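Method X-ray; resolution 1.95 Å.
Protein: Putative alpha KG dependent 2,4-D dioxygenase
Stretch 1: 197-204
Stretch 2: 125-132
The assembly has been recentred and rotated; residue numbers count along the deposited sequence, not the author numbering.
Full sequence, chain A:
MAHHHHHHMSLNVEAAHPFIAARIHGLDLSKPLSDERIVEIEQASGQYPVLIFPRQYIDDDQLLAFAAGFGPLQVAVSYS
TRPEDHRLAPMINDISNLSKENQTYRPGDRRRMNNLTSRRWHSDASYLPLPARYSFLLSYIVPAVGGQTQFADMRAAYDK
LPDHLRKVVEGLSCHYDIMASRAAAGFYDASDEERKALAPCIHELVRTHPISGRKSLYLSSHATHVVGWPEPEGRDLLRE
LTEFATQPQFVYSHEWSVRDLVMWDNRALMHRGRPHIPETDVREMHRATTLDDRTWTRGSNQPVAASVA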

# COMPACT_ATOMS: atom_id res chain seq x y z
N ALA A 197 27.31 -3.30 -10.13
CA ALA A 197 27.50 -4.32 -9.10
C ALA A 197 26.17 -4.86 -8.60
O ALA A 197 26.09 -6.03 -8.19
CB ALA A 197 28.31 -3.75 -7.93
N LEU A 198 25.13 -4.04 -8.62
CA LEU A 198 23.82 -4.42 -8.11
C LEU A 198 22.81 -4.53 -9.25
O LEU A 198 21.65 -4.15 -9.11
CB LEU A 198 23.34 -3.42 -7.05
CG LEU A 198 24.30 -3.22 -5.88
CD1 LEU A 198 23.83 -2.12 -4.92
CD2 LEU A 198 24.50 -4.52 -5.12
N ALA A 199 23.25 -5.07 -10.38
CA ALA A 199 22.36 -5.21 -11.53
C ALA A 199 21.13 -6.04 -11.14
O ALA A 199 21.22 -6.91 -10.27
CB ALA A 199 23.09 -5.87 -12.69
N PRO A 200 19.98 -5.77 -11.75
CA PRO A 200 18.76 -6.51 -11.39
C PRO A 200 18.92 -8.00 -11.59
O PRO A 200 19.70 -8.46 -12.43
CB PRO A 200 17.69 -5.92 -12.32
CG PRO A 200 18.23 -4.57 -12.70
CD PRO A 200 19.71 -4.69 -12.71
N CYS A 201 18.18 -8.77 -10.79
CA CYS A 201 18.22 -10.22 -10.89
C CYS A 201 16.80 -10.76 -10.90
O CYS A 201 15.82 -10.00 -10.91
CB CYS A 201 19.04 -10.84 -9.75
SG CYS A 201 18.38 -10.50 -8.10
N ILE A 202 16.69 -12.09 -10.92
CA ILE A 202 15.41 -12.78 -11.01
C ILE A 202 15.34 -13.87 -9.95
O ILE A 202 16.32 -14.58 -9.70
CB ILE A 202 15.20 -13.34 -12.44
CG1 ILE A 202 14.94 -12.18 -13.40
CG2 ILE A 202 14.09 -14.37 -12.48
CD1 ILE A 202 14.96 -12.57 -14.85
N HIS A 203 14.18 -13.99 -9.30
CA HIS A 203 13.91 -15.06 -8.35
C HIS A 203 12.50 -15.60 -8.60
O HIS A 203 11.61 -14.87 -9.04
CB HIS A 203 13.99 -14.59 -6.89
CG HIS A 203 15.33 -14.05 -6.49
ND1 HIS A 203 16.47 -14.83 -6.44
CD2 HIS A 203 15.71 -12.81 -6.08
CE1 HIS A 203 17.49 -14.08 -6.06
NE2 HIS A 203 17.06 -12.86 -5.83
N GLU A 204 12.31 -16.88 -8.27
CA GLU A 204 10.99 -17.49 -8.35
C GLU A 204 10.05 -16.89 -7.31
O GLU A 204 10.45 -16.65 -6.17
CB GLU A 204 11.09 -19.00 -8.15
CG GLU A 204 11.79 -19.72 -9.30
CD GLU A 204 11.94 -21.21 -9.05
OE1 GLU A 204 11.50 -21.68 -7.97
OE2 GLU A 204 12.51 -21.91 -9.92
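Stretch 2 125-132: ASYLPLPA

Stretch 2 has no regular helix or strand where it meets stretch 1. It is a turn followed by a proline-rich loop, and it lies against a segment that leaves a helix at Leu198 and becomes a strand at Cys201. The nearest pair of CA atoms across the contact is that of Cys201 and Pro129, 5.9 Å apart. No run of backbone hydrogen bonds joins the two segments; side chains from stretch 1 reach carbonyls of stretch 2, and water fills part of the remaining gap.

Ala125 opens the loop with positive phi and psi (57/24) and makes no contact across the interface. Its work is local: it begins a type I turn that runs to Leu128, closed by Leu128 N donating to Ala125 O at 2.9 Å. Ser126 and Tyr127 occupy the middle of this turn, with phi/psi of -63/-17 and -78/-1, and the carbonyls of both face stretch 1 closely enough to matter.

Ser126 meets stretch 1 through its backbone carbonyl; its OG is hydrogen-bonded elsewhere in the structure. Ser126 O lies 3.1 Å from His203 NE2, at the edge of the imidazole and near its plane, and 3.8 Å from Cys201 SG.

Tyr127 points its CA-to-CB bond away from stretch 1, yet the p rotamer at chi1 (56°) brings the ring back, so that Leu198 CD2 meets the ring edge at Tyr127 CE1, 4.3 Å away. Its carbonyl is the wet part of the contact. Water 1 lies 3.0 Å from Tyr127 O and 2.8 Å from Leu198 O, while water 2 lies 2.7 Å from Tyr127 O and 2.6 Å from Ala199 O. Two waters thus link one turn carbonyl to successive carbonyls of stretch 1, a sensible device where acceptors face acceptors and no direct bond could form. Tyr127 O is also 3.4 Å from Cys201 SG.

Leu128 serves both apolar and polar ends of the contact. Its CB likewise starts away, but the extended m,t side chain carries Leu128 CD2 to 3.6 Å from Leu198 CD2, where two leucines of the same rotamer class pack tip to tip. The carbonyl receives the hydrogen bond from His203, NE2 to Leu128 O at 2.8 Å; the N-H...O angle of 133° makes it short but bent. Cys201 SG rests 3.4 Å from Leu128 C, its CB directed toward the loop.

Pro129 covers the flank of the cysteine, with its CG 4.2 Å from Cys201 CB, and its carbonyl comes near the histidine edge, Pro129 O to His203 CE1 at 3.5 Å. Leu130 turns away and touches nothing here. Pro131 points back toward stretch 1, placing its CG 3.7 Å from His203 NE2, and Ala132 is already out of reach.

The rule is alternation: Cys201 and His203 face the loop, Ile202 between them faces away, and the turn offers carbonyls to the inward pair.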

# COMPACT_ATOMS: atom_id res chain seq x y z
N ALA A 125 18.06 -8.07 0.87
CA ALA A 125 18.94 -8.42 -0.24
C ALA A 125 18.27 -9.30 -1.29
O ALA A 125 18.95 -10.02 -2.05
CB ALA A 125 20.24 -9.08 0.26
N SER A 126 16.93 -9.25 -1.38
CA SER A 126 16.25 -9.94 -2.47
C SER A 126 16.65 -9.39 -3.83
O SER A 126 16.40 -10.03 -4.85
CB SER A 126 14.73 -9.86 -2.29
OG SER A 126 14.22 -8.55 -2.55
N TYR A 127 17.25 -8.19 -3.85
CA TYR A 127 17.77 -7.60 -5.08
C TYR A 127 19.10 -8.19 -5.51
O TYR A 127 19.65 -7.74 -6.52
CB TYR A 127 17.91 -6.08 -4.91
CG TYR A 127 18.78 -5.65 -3.75
CD1 TYR A 127 20.16 -5.53 -3.88
CD2 TYR A 127 18.21 -5.33 -2.52
CE1 TYR A 127 20.95 -5.13 -2.82
CE2 TYR A 127 19.00 -4.93 -1.45
CZ TYR A 127 20.36 -4.83 -1.61
OH TYR A 127 21.15 -4.42 -0.56
N LEU A 128 19.68 -9.15 -4.74
CA LEU A 128 20.92 -9.84 -5.08
C LEU A 128 20.62 -11.24 -5.59
O LEU A 128 19.64 -11.86 -5.17
CB LEU A 128 21.85 -9.94 -3.87
CG LEU A 128 22.33 -8.63 -3.23
CD1 LEU A 128 23.25 -8.91 -2.04
CD2 LEU A 128 23.02 -7.73 -4.27
N PRO A 129 21.46 -11.78 -6.49
CA PRO A 129 21.31 -13.20 -6.85
C PRO A 129 21.40 -14.11 -5.65
O PRO A 129 20.76 -15.17 -5.64
CB PRO A 129 22.47 -13.44 -7.83
CG PRO A 129 22.79 -12.12 -8.37
CD PRO A 129 22.50 -11.12 -7.28
N LEU A 130 22.16 -13.72 -4.62
CA LEU A 130 22.28 -14.50 -3.39
C LEU A 130 21.77 -13.66 -2.23
O LEU A 130 22.54 -12.93 -1.59
CB LEU A 130 23.73 -14.95 -3.18
CG LEU A 130 24.05 -15.79 -1.95
CD1 LEU A 130 23.14 -16.96 -1.93
CD2 LEU A 130 25.49 -16.25 -2.02
N PRO A 131 20.48 -13.76 -1.89
CA PRO A 131 19.89 -12.88 -0.88
C PRO A 131 20.25 -13.32 0.53
O PRO A 131 21.02 -14.26 0.75
CB PRO A 131 18.38 -13.02 -1.14
CG PRO A 131 18.26 -13.72 -2.46
CD PRO A 131 19.46 -14.58 -2.55
N ALA A 132 19.65 -12.62 1.50
CA ALA A 132 19.91 -12.88 2.90
C ALA A 132 19.22 -14.16 3.34
O ALA A 132 18.19 -14.56 2.80
CB ALA A 132 19.41 -11.72 3.77
O HOH W 1 19.21 -5.14 -8.05
O HOH W 2 21.95 -7.28 -7.83